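Local structure of cyclic nucleotide-binding protein (Ruegeria pomeroyi, 3FX3) at residues A159-L163 with L222-A226. The protein probably binds DNA as a transcription regulator of the CRP family, with a cyclic nucleotide-binding domain joined to a helix-turn-helix domain. Residues are numbered along the deposited sequence; the frame is centred on the assembly and turned at random.
Sequences AEFLL and LRDYA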
ATOM      1  N   ALA B 159      18.946  -5.843  -2.683  1.00 31.18           N
ATOM      2  CA  ALA B 159      18.815  -7.297  -2.857  1.00 32.06           C
ATOM      3  C   ALA B 159      17.343  -7.659  -3.057  1.00 33.09           C
ATOM      4  O   ALA B 159      16.975  -8.401  -3.953  1.00 33.67           O
ATOM      5  CB  ALA B 159      19.382  -8.034  -1.631  1.00 31.34           C
ATOM      6  N   GLU B 160      16.510  -7.094  -2.208  1.00 33.89           N
ATOM      7  CA  GLU B 160      15.069  -7.315  -2.242  1.00 35.56           C
ATOM      8  C   GLU B 160      14.436  -6.847  -3.559  1.00 35.05           C
ATOM      9  O   GLU B 160      13.565  -7.511  -4.161  1.00 34.78           O
ATOM     10  CB  GLU B 160      14.478  -6.536  -1.067  1.00 36.36           C
ATOM     11  CG  GLU B 160      13.188  -7.021  -0.586  1.00 41.16           C
ATOM     12  CD  GLU B 160      13.268  -8.394   0.118  1.00 44.06           C
ATOM     13  OE1 GLU B 160      13.885  -8.516   1.220  1.00 45.09           O
ATOM     14  OE2 GLU B 160      12.652  -9.336  -0.439  1.00 46.04           O
ATOM     15  N   PHE B 161      14.860  -5.668  -3.995  1.00 34.60           N
ATOM     16  CA  PHE B 161      14.434  -5.138  -5.273  1.00 34.43           C
ATOM     17  C   PHE B 161      14.835  -6.087  -6.425  1.00 33.91           C
ATOM     18  O   PHE B 161      14.030  -6.448  -7.269  1.00 33.69           O
ATOM     19  CB  PHE B 161      15.009  -3.718  -5.438  1.00 35.01           C
ATOM     20  CG  PHE B 161      14.762  -3.121  -6.788  1.00 37.09           C
ATOM     21  CD1 PHE B 161      13.557  -2.499  -7.063  1.00 39.07           C
ATOM     22  CD2 PHE B 161      15.731  -3.183  -7.778  1.00 37.72           C
ATOM     23  CE1 PHE B 161      13.307  -1.953  -8.315  1.00 39.74           C
ATOM     24  CE2 PHE B 161      15.491  -2.614  -9.030  1.00 39.54           C
ATOM     25  CZ  PHE B 161      14.264  -2.005  -9.284  1.00 38.69           C
ATOM     26  N   LEU B 162      16.078  -6.511  -6.446  1.00 34.36           N
ATOM     27  CA  LEU B 162      16.525  -7.453  -7.455  1.00 35.13           C
ATOM     28  C   LEU B 162      15.731  -8.766  -7.407  1.00 36.39           C
ATOM     29  O   LEU B 162      15.322  -9.275  -8.443  1.00 35.55           O
ATOM     30  CB  LEU B 162      18.022  -7.703  -7.303  1.00 34.48           C
ATOM     31  CG  LEU B 162      18.916  -6.515  -7.677  1.00 34.74           C
ATOM     32  CD1 LEU B 162      20.390  -6.848  -7.420  1.00 32.90           C
ATOM     33  CD2 LEU B 162      18.709  -6.119  -9.166  1.00 32.98           C
ATOM     34  N   LEU B 163      15.479  -9.284  -6.205  1.00 38.24           N
ATOM     35  CA  LEU B 163      14.732 -10.536  -6.056  1.00 40.15           C
ATOM     36  C   LEU B 163      13.321 -10.423  -6.617  1.00 41.88           C
ATOM     37  O   LEU B 163      12.826 -11.341  -7.268  1.00 42.31           O
ATOM     38  CB  LEU B 163      14.670 -10.952  -4.589  1.00 40.26           C
ATOM     39  CG  LEU B 163      16.000 -11.510  -4.044  1.00 40.33           C
ATOM     40  CD1 LEU B 163      16.114 -11.286  -2.529  1.00 37.64           C
ATOM     41  CD2 LEU B 163      16.147 -12.985  -4.408  1.00 40.09           C
ATOM     42  N   LEU B 222      21.098 -14.849  -2.569  1.00 43.82           N
ATOM     43  CA  LEU B 222      20.733 -13.433  -2.471  1.00 43.65           C
ATOM     44  C   LEU B 222      19.628 -13.240  -1.443  1.00 43.79           C
ATOM     45  O   LEU B 222      19.705 -12.339  -0.601  1.00 43.38           O
ATOM     46  CB  LEU B 222      20.337 -12.849  -3.836  1.00 43.33           C
ATOM     47  CG  LEU B 222      20.064 -11.333  -3.878  1.00 42.69           C
ATOM     48  CD1 LEU B 222      21.200 -10.529  -3.253  1.00 40.85           C
ATOM     49  CD2 LEU B 222      19.820 -10.867  -5.313  1.00 42.05           C
ATOM     50  N   ARG B 223      18.611 -14.099  -1.499  1.00 44.56           N
ATOM     51  CA  ARG B 223      17.548 -14.108  -0.477  1.00 45.50           C
ATOM     52  C   ARG B 223      18.084 -14.297   0.946  1.00 45.04           C
ATOM     53  O   ARG B 223      17.539 -13.745   1.896  1.00 44.25           O
ATOM     54  CB  ARG B 223      16.505 -15.186  -0.769  1.00 46.08           C
ATOM     55  CG  ARG B 223      15.266 -15.075   0.122  1.00 49.14           C
ATOM     56  CD  ARG B 223      14.082 -15.887  -0.404  1.00 53.49           C
ATOM     57  NE  ARG B 223      13.840 -15.675  -1.836  1.00 58.16           N
ATOM     58  CZ  ARG B 223      13.235 -14.608  -2.384  1.00 61.96           C
ATOM     59  NH1 ARG B 223      12.777 -13.598  -1.628  1.00 62.56           N
ATOM     60  NH2 ARG B 223      13.079 -14.553  -3.718  1.00 62.61           N
ATOM     61  N   ASP B 224      19.148 -15.076   1.094  1.00 45.56           N
ATOM     62  CA  ASP B 224      19.751 -15.239   2.403  1.00 46.06           C
ATOM     63  C   ASP B 224      20.306 -13.913   2.885  1.00 46.00           C
ATOM     64  O   ASP B 224      20.060 -13.514   4.027  1.00 45.67           O
ATOM     65  CB  ASP B 224      20.861 -16.287   2.404  1.00 46.53           C
ATOM     66  CG  ASP B 224      21.193 -16.751   3.800  1.00 47.62           C
ATOM     67  OD1 ASP B 224      20.273 -17.282   4.468  1.00 50.05           O
ATOM     68  OD2 ASP B 224      22.342 -16.560   4.239  1.00 49.26           O
ATOM     69  N   TYR B 225      21.047 -13.238   2.007  1.00 46.02           N
ATOM     70  CA  TYR B 225      21.557 -11.908   2.302  1.00 46.09           C
ATOM     71  C   TYR B 225      20.421 -10.996   2.749  1.00 46.33           C
ATOM     72  O   TYR B 225      20.514 -10.340   3.780  1.00 45.73           O
ATOM     73  CB  TYR B 225      22.261 -11.291   1.080  1.00 46.42           C
ATOM     74  CG  TYR B 225      23.019 -10.032   1.434  1.00 45.37           C
ATOM     75  CD1 TYR B 225      22.389  -8.797   1.479  1.00 43.60           C
ATOM     76  CD2 TYR B 225      24.347 -10.093   1.779  1.00 45.49           C
ATOM     77  CE1 TYR B 225      23.080  -7.645   1.837  1.00 43.67           C
ATOM     78  CE2 TYR B 225      25.054  -8.950   2.127  1.00 45.96           C
ATOM     79  CZ  TYR B 225      24.419  -7.730   2.157  1.00 45.22           C
ATOM     80  OH  TYR B 225      25.147  -6.620   2.511  1.00 45.14           O
ATOM     81  N   ALA B 226      19.347 -10.966   1.966  1.00 47.19           N
ATOM     82  CA  ALA B 226      18.216 -10.073   2.235  1.00 48.18           C
ATOM     83  C   ALA B 226      17.563 -10.348   3.592  1.00 49.32           C
ATOM     84  O   ALA B 226      17.247  -9.412   4.336  1.00 48.98           O
ATOM     85  CB  ALA B 226      17.166 -10.189   1.127  1.00 47.77           C
TER
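Leu163 and Leu222 pack side by side where helix 154-165 of the Crp-like winged helix-turn-helix domain meets helix 219-227, a worked example of a helix pair that is close-packed on one flank and polar on the other. The local axes run roughly antiparallel, at 140°, and come within 9.3 Å. On the tight flank, Leu222 CD1 presses on Ala159 CB at 3.5 Å, closer than carbons usually pack. Leu222 has CG anti to its own backbone N (chi1 -174°), which carries both methyls across to the facing helix, and its CG lies 4.1 Å from Leu163 CG as the two leucines run alongside each other, pointing opposite ways. Val207 also touches Leu222, tying this flank to wing strand 207-209. Leu163 CD1 reaches Ala226 CB at 4.0 Å, and its other methyl packs on Arg223. Trimming Leu163 to an alanine is likely to open a gap beside Leu222 and Ala226 and leave one face of the Arg223 guanidinium without this apolar cover. The other flank is looser and partly exposed. Here Glu160 OE2 and Arg223 NH1 stay 4.4 Å apart, too far for a salt bridge, while Glu160 OE1 is hydrogen-bonded to Gln152 NE2. Arg223, bent at chi3 (-48°), curls back until Leu163 CD2 sits over one guanidinium face, nearer its edge than its centre, 3.5 Å from Arg223 NH2.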